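Side-chain contacts in Rho guanine nucleotide exchange factor 3 (Mus musculus, PDB 2Z0Q), which acts as a guanine nucleotide exchange factor for the GTPases RhoA and RhoB, here represented by its DH-PH region: residues D109-C112 with S113-A117; T174-N178 with P179-H183. All coordinates share one frame; numbering follows the deposited sequence.

Contact 1 (D109-C112 with S113-A117)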
ATOM      1  N   ASP A 109       7.056   9.391  -8.707  1.00 30.07           N
ATOM      2  CA  ASP A 109       6.238  10.389  -8.044  1.00 31.69           C
ATOM      3  C   ASP A 109       4.810  10.316  -8.599  1.00 32.68           C
ATOM      4  O   ASP A 109       3.843  10.198  -7.843  1.00 33.89           O
ATOM      5  CB  ASP A 109       6.810  11.786  -8.293  1.00 33.81           C
ATOM      6  CG  ASP A 109       6.110  12.852  -7.503  1.00 34.16           C
ATOM      7  OD1 ASP A 109       5.831  12.612  -6.323  1.00 35.27           O
ATOM      8  OD2 ASP A 109       5.854  13.945  -8.060  1.00 37.64           O
ATOM      9  N   SER A 110       4.709  10.376  -9.923  1.00 32.72           N
ATOM     10  CA  SER A 110       3.439  10.322 -10.633  1.00 34.04           C
ATOM     11  C   SER A 110       2.721   9.020 -10.280  1.00 33.73           C
ATOM     12  O   SER A 110       1.547   9.017  -9.915  1.00 34.93           O
ATOM     13  CB  SER A 110       3.719  10.395 -12.137  1.00 34.72           C
ATOM     14  OG  SER A 110       2.531  10.402 -12.908  1.00 35.79           O
ATOM     15  N   TYR A 111       3.451   7.913 -10.366  1.00 33.74           N
ATOM     16  CA  TYR A 111       2.895   6.604 -10.062  1.00 32.33           C
ATOM     17  C   TYR A 111       2.366   6.464  -8.637  1.00 32.30           C
ATOM     18  O   TYR A 111       1.223   6.049  -8.417  1.00 30.63           O
ATOM     19  CB  TYR A 111       3.948   5.530 -10.294  1.00 33.03           C
ATOM     20  CG  TYR A 111       3.423   4.156 -10.010  1.00 34.11           C
ATOM     21  CD1 TYR A 111       2.465   3.578 -10.840  1.00 35.74           C
ATOM     22  CD2 TYR A 111       3.851   3.447  -8.904  1.00 34.21           C
ATOM     23  CE1 TYR A 111       1.949   2.314 -10.563  1.00 37.08           C
ATOM     24  CE2 TYR A 111       3.340   2.175  -8.617  1.00 36.07           C
ATOM     25  CZ  TYR A 111       2.397   1.622  -9.447  1.00 36.57           C
ATOM     26  OH  TYR A 111       1.894   0.361  -9.175  1.00 40.63           O
ATOM     27  N   CYS A 112       3.200   6.762  -7.649  1.00 31.66           N
ATOM     28  CA  CYS A 112       2.749   6.621  -6.272  1.00 33.39           C
ATOM     29  C   CYS A 112       1.587   7.527  -5.908  1.00 36.07           C
ATOM     30  O   CYS A 112       0.829   7.220  -4.983  1.00 34.69           O
ATOM     31  CB  CYS A 112       3.905   6.846  -5.309  1.00 34.42           C
ATOM     32  SG  CYS A 112       5.146   5.575  -5.503  1.00 31.64           S
ATOM     33  N   SER A 113       1.440   8.634  -6.640  1.00 37.90           N
ATOM     34  CA  SER A 113       0.355   9.573  -6.357  1.00 40.36           C
ATOM     35  C   SER A 113      -1.004   9.055  -6.838  1.00 40.60           C
ATOM     36  O   SER A 113      -2.038   9.418  -6.280  1.00 41.86           O
ATOM     37  CB  SER A 113       0.642  10.952  -6.993  1.00 41.07           C
ATOM     38  OG  SER A 113       0.475  10.941  -8.408  1.00 41.32           O
ATOM     39  N   ASN A 114      -1.010   8.216  -7.868  1.00 41.12           N
ATOM     40  CA  ASN A 114      -2.273   7.695  -8.386  1.00 41.24           C
ATOM     41  C   ASN A 114      -2.608   6.326  -7.812  1.00 39.91           C
ATOM     42  O   ASN A 114      -3.651   5.728  -8.128  1.00 41.17           O
ATOM     43  CB  ASN A 114      -2.231   7.622  -9.916  1.00 44.21           C
ATOM     44  CG  ASN A 114      -1.230   6.601 -10.432  1.00 46.32           C
ATOM     45  OD1 ASN A 114      -1.090   5.501  -9.872  1.00 47.21           O
ATOM     46  ND2 ASN A 114      -0.545   6.947 -11.533  1.00 47.12           N
ATOM     47  N   GLN A 115      -1.725   5.836  -6.953  1.00 36.88           N
ATOM     48  CA  GLN A 115      -1.905   4.536  -6.338  1.00 36.09           C
ATOM     49  C   GLN A 115      -3.188   4.477  -5.476  1.00 34.04           C
ATOM     50  O   GLN A 115      -3.895   3.470  -5.502  1.00 33.05           O
ATOM     51  CB  GLN A 115      -0.672   4.210  -5.481  1.00 38.06           C
ATOM     52  CG  GLN A 115      -0.490   2.743  -5.147  1.00 42.72           C
ATOM     53  CD  GLN A 115      -0.011   1.926  -6.329  1.00 44.16           C
ATOM     54  OE1 GLN A 115      -0.352   2.207  -7.483  1.00 46.54           O
ATOM     55  NE2 GLN A 115       0.762   0.889  -6.046  1.00 46.29           N
ATOM     56  N   VAL A 116      -3.498   5.543  -4.728  1.00 31.73           N
ATOM     57  CA  VAL A 116      -4.695   5.490  -3.855  1.00 30.76           C
ATOM     58  C   VAL A 116      -5.979   5.259  -4.635  1.00 30.52           C
ATOM     59  O   VAL A 116      -6.821   4.453  -4.219  1.00 31.32           O
ATOM     60  CB  VAL A 116      -4.850   6.764  -2.945  1.00 29.82           C
ATOM     61  CG1 VAL A 116      -5.114   7.997  -3.763  1.00 30.32           C
ATOM     62  CG2 VAL A 116      -5.987   6.566  -1.965  1.00 28.51           C
ATOM     63  N   ALA A 117      -6.145   5.940  -5.769  1.00 29.88           N
ATOM     64  CA  ALA A 117      -7.351   5.731  -6.569  1.00 28.65           C
ATOM     65  C   ALA A 117      -7.432   4.280  -7.062  1.00 29.16           C
ATOM     66  O   ALA A 117      -8.497   3.678  -7.031  1.00 28.87           O
ATOM     67  CB  ALA A 117      -7.376   6.698  -7.749  1.00 29.77           C
TER

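Contact 2 (T174-N178 with P179-H183)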
ATOM      1  N   THR A 174      32.503  -2.633  -0.458  1.00 14.12           N
ATOM      2  CA  THR A 174      33.319  -1.893  -1.427  1.00 15.99           C
ATOM      3  C   THR A 174      34.541  -1.289  -0.698  1.00 18.37           C
ATOM      4  O   THR A 174      34.385  -0.510   0.262  1.00 18.47           O
ATOM      5  CB  THR A 174      32.492  -0.749  -2.108  1.00 15.81           C
ATOM      6  OG1 THR A 174      31.347  -1.303  -2.795  1.00 16.04           O
ATOM      7  CG2 THR A 174      33.349   0.000  -3.135  1.00 18.37           C
ATOM      8  N   PRO A 175      35.757  -1.639  -1.137  1.00 20.48           N
ATOM      9  CA  PRO A 175      37.006  -1.143  -0.533  1.00 25.28           C
ATOM     10  C   PRO A 175      37.214   0.390  -0.618  1.00 27.27           C
ATOM     11  O   PRO A 175      36.666   1.058  -1.489  1.00 24.61           O
ATOM     12  CB  PRO A 175      38.090  -1.947  -1.266  1.00 26.20           C
ATOM     13  CG  PRO A 175      37.491  -2.246  -2.575  1.00 27.12           C
ATOM     14  CD  PRO A 175      36.025  -2.501  -2.302  1.00 21.99           C
ATOM     15  N   ASN A 176      38.003   0.936   0.310  1.00 30.79           N
ATOM     16  CA  ASN A 176      38.250   2.385   0.337  1.00 34.33           C
ATOM     17  C   ASN A 176      38.932   2.957  -0.909  1.00 35.28           C
ATOM     18  O   ASN A 176      38.798   4.142  -1.203  1.00 36.43           O
ATOM     19  CB  ASN A 176      39.061   2.772   1.588  1.00 35.90           C
ATOM     20  CG  ASN A 176      38.407   2.308   2.891  1.00 38.15           C
ATOM     21  OD1 ASN A 176      37.179   2.376   3.062  1.00 39.90           O
ATOM     22  ND2 ASN A 176      39.236   1.846   3.831  1.00 38.67           N
ATOM     23  N   ASP A 177      39.648   2.130  -1.652  1.00 36.46           N
ATOM     24  CA  ASP A 177      40.326   2.604  -2.856  1.00 37.41           C
ATOM     25  C   ASP A 177      39.491   2.407  -4.119  1.00 36.21           C
ATOM     26  O   ASP A 177      39.991   2.534  -5.249  1.00 37.05           O
ATOM     27  CB  ASP A 177      41.660   1.873  -3.010  1.00 41.13           C
ATOM     28  CG  ASP A 177      41.479   0.387  -3.251  1.00 44.51           C
ATOM     29  OD1 ASP A 177      40.596  -0.231  -2.606  1.00 45.88           O
ATOM     30  OD2 ASP A 177      42.233  -0.163  -4.080  1.00 47.01           O
ATOM     31  N   ASN A 178      38.210   2.081  -3.933  1.00 31.74           N
ATOM     32  CA  ASN A 178      37.322   1.870  -5.060  1.00 27.49           C
ATOM     33  C   ASN A 178      36.405   3.104  -5.118  1.00 24.17           C
ATOM     34  O   ASN A 178      35.686   3.371  -4.163  1.00 20.18           O
ATOM     35  CB  ASN A 178      36.472   0.621  -4.823  1.00 25.26           C
ATOM     36  CG  ASN A 178      35.696   0.223  -6.032  1.00 26.98           C
ATOM     37  OD1 ASN A 178      35.070   1.053  -6.688  1.00 25.44           O
ATOM     38  ND2 ASN A 178      35.714  -1.080  -6.347  1.00 29.22           N
ATOM     39  N   PRO A 179      36.391   3.834  -6.249  1.00 22.16           N
ATOM     40  CA  PRO A 179      35.557   5.041  -6.383  1.00 20.37           C
ATOM     41  C   PRO A 179      34.061   4.815  -6.243  1.00 19.42           C
ATOM     42  O   PRO A 179      33.302   5.762  -6.118  1.00 17.96           O
ATOM     43  CB  PRO A 179      35.944   5.588  -7.756  1.00 21.52           C
ATOM     44  CG  PRO A 179      36.353   4.325  -8.516  1.00 22.16           C
ATOM     45  CD  PRO A 179      37.142   3.570  -7.495  1.00 23.39           C
ATOM     46  N   ASP A 180      33.645   3.549  -6.294  1.00 16.71           N
ATOM     47  CA  ASP A 180      32.237   3.235  -6.118  1.00 17.04           C
ATOM     48  C   ASP A 180      31.812   3.658  -4.702  1.00 14.80           C
ATOM     49  O   ASP A 180      30.616   3.846  -4.459  1.00 15.39           O
ATOM     50  CB  ASP A 180      32.002   1.735  -6.268  1.00 16.12           C
ATOM     51  CG  ASP A 180      31.340   1.369  -7.575  1.00 19.15           C
ATOM     52  OD1 ASP A 180      31.279   2.206  -8.523  1.00 18.98           O
ATOM     53  OD2 ASP A 180      30.855   0.218  -7.666  1.00 18.18           O
ATOM     54  N   GLN A 181      32.740   3.751  -3.750  1.00 14.29           N
ATOM     55  CA  GLN A 181      32.300   4.163  -2.404  1.00 15.18           C
ATOM     56  C   GLN A 181      31.555   5.489  -2.458  1.00 16.10           C
ATOM     57  O   GLN A 181      30.419   5.595  -1.989  1.00 15.42           O
ATOM     58  CB  GLN A 181      33.466   4.315  -1.420  1.00 18.52           C
ATOM     59  CG  GLN A 181      34.177   3.077  -1.050  1.00 23.06           C
ATOM     60  CD  GLN A 181      35.008   3.260   0.218  1.00 27.42           C
ATOM     61  OE1 GLN A 181      35.673   4.289   0.407  1.00 29.19           O
ATOM     62  NE2 GLN A 181      34.974   2.268   1.082  1.00 26.60           N
ATOM     63  N   GLN A 182      32.177   6.517  -3.034  1.00 16.11           N
ATOM     64  CA  GLN A 182      31.489   7.815  -3.105  1.00 17.58           C
ATOM     65  C   GLN A 182      30.219   7.783  -3.944  1.00 14.32           C
ATOM     66  O   GLN A 182      29.213   8.373  -3.593  1.00 13.18           O
ATOM     67  CB  GLN A 182      32.434   8.895  -3.638  1.00 20.86           C
ATOM     68  CG  GLN A 182      33.485   9.347  -2.630  1.00 25.09           C
ATOM     69  CD  GLN A 182      34.759   8.512  -2.619  1.00 30.81           C
ATOM     70  OE1 GLN A 182      35.749   8.917  -1.991  1.00 33.91           O
ATOM     71  NE2 GLN A 182      34.759   7.355  -3.309  1.00 27.56           N
ATOM     72  N   HIS A 183      30.267   7.107  -5.084  1.00 13.03           N
ATOM     73  CA  HIS A 183      29.092   7.053  -5.946  1.00 13.93           C
ATOM     74  C   HIS A 183      27.936   6.355  -5.293  1.00 12.83           C
ATOM     75  O   HIS A 183      26.784   6.765  -5.450  1.00 12.86           O
ATOM     76  CB  HIS A 183      29.458   6.369  -7.255  1.00 16.11           C
ATOM     77  CG  HIS A 183      30.398   7.188  -8.075  1.00 20.18           C
ATOM     78  ND1 HIS A 183      31.465   6.651  -8.760  1.00 23.66           N
ATOM     79  CD2 HIS A 183      30.438   8.527  -8.295  1.00 23.74           C
ATOM     80  CE1 HIS A 183      32.123   7.626  -9.371  1.00 23.15           C
ATOM     81  NE2 HIS A 183      31.521   8.769  -9.104  1.00 24.86           N
TER
HETATM   82  O   HOH W   1      31.050  -1.649  -5.808  1.00 15.79           O
HETATM   83  O   HOH W   2      36.968   5.666  -2.548  1.00 44.53           O

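Contact 1 (D109-C112 with S113-A117)
Tyr111 and Gln115, one helical turn apart, both carry CG opposite their own backbone N (chi1 -179° for Tyr111), and a bend at chi2 of 74° folds the Gln115 amide back to the phenol. Gln115 OE1 lies 3.4 Å from Tyr111 CZ, nearer than Gln115 NE2. Ring and amide planes stand 67° apart, so the two groups meet obliquely rather than stacking. The polar ends converge on one acceptor: Tyr111 OH is hydrogen-bonded to the carbonyl of Leu153, which Gln115 NE2 also reaches by a weak bond. Leu67 and Leu70 of helix 67-84 pack on the Tyr111 side chain.

On the exposed side, Ser113 OG sits between its own N and carbonyl carbon, a position from which it donates to Ser110 O at 2.7 Å, tilted out of the carbonyl plane. The same oxygen receives only weak bonds from the N atoms of Ser113 and Asn114. Asn114 N also donates to Tyr111 O at 3.2 Å, from above the carbonyl plane, a three-residue span of 3-10 character. Ser113 N still keeps the regular four-residue bond to Asp109 O, 3.1 Å long. Just beyond, the N atoms of Val116 and Ala117 lack bonds to the preceding turn, which marks a kink.

Cys112 turns to Ile198 and Thr202 of helix 180-213, and Asp109 OD1 forms a salt bridge with Lys201. The arrangement is an i, i+4 side-chain pair beside a locally tightened turn, within a kinked helix of the all-helical DH bundle.

Contact 2 (T174-N178 with P179-H183)
Asn178 and Asp180 form an Asx turn with a capping bond at the entry to helix 180-213, where the type I beta turn from Pro175 to Asn178 ends. The side chain of Asn178 leaves the backbone with CG opposite N (chi1 -171°), which carries OD1 forward past Pro179. That proline has no N-H to offer, and its side chain touches His93.

At Asp180 the backbone N donates to Asn178 OD1 at 2.9 Å with a fairly straight angle of 162°. Asp180 CB meets CG2 of Thr174 at 3.8 Å, the two side chains crossing at about a right angle. The buried carboxylate is satisfied by the backbone N atoms of Val94 and Gly95, and a water that donates to Asp180 OD2 at 2.6 Å also bridges to Thr174 OG1, itself hydrogen-bonded to Ile170 O.

Gln181 follows, its N bonded to Asn178 O at 3.0 Å. Beyond CG its chain runs extended, back along the beta turn with CG and CD against Pro175 O, and Gln181 NE2 donates twice: to Thr174 O at 3.0 Å and to Asn176 OD1 at 3.0 Å. The side-chain amides of Gln181 and Asn176 are turned 61° against each other. Both acceptors lie moderately out of the Gln181 amide plane, and two bonds on one NE2 fix the rotation of that amide. A leucine here would probably leave Thr174 O and Asn176 OD1 without their shared donor and set the Asn176 amide free to turn.

Gln182 joins through solvent: Gln182 NE2 donates at 2.9 Å to a water that in turn donates to Asn178 O and, at 2.7 Å, to Asn176 O.

Contacts 1 and 2 both belong to the DH domain but do not touch: their centres are 35 Å apart and their nearest atoms about 20 Å. Helix 180-213 relates them, since contact 2 includes its beginning and contact 1 packs against it farther along. Contact 1 lies nearer the middle of the chain and has a buried face of tyrosine, cysteine and glutamine opposed to exposed serines; its internal bonds are mostly backbone bonds within one helix, plus a serine hydroxyl on a carbonyl. Contact 2, at a distal end of the domain, has more exposed residues; there side-chain amides hold the backbone, Gln181 on Thr174 O and Asn178 on Asp180 N, and waters bridge further polar groups.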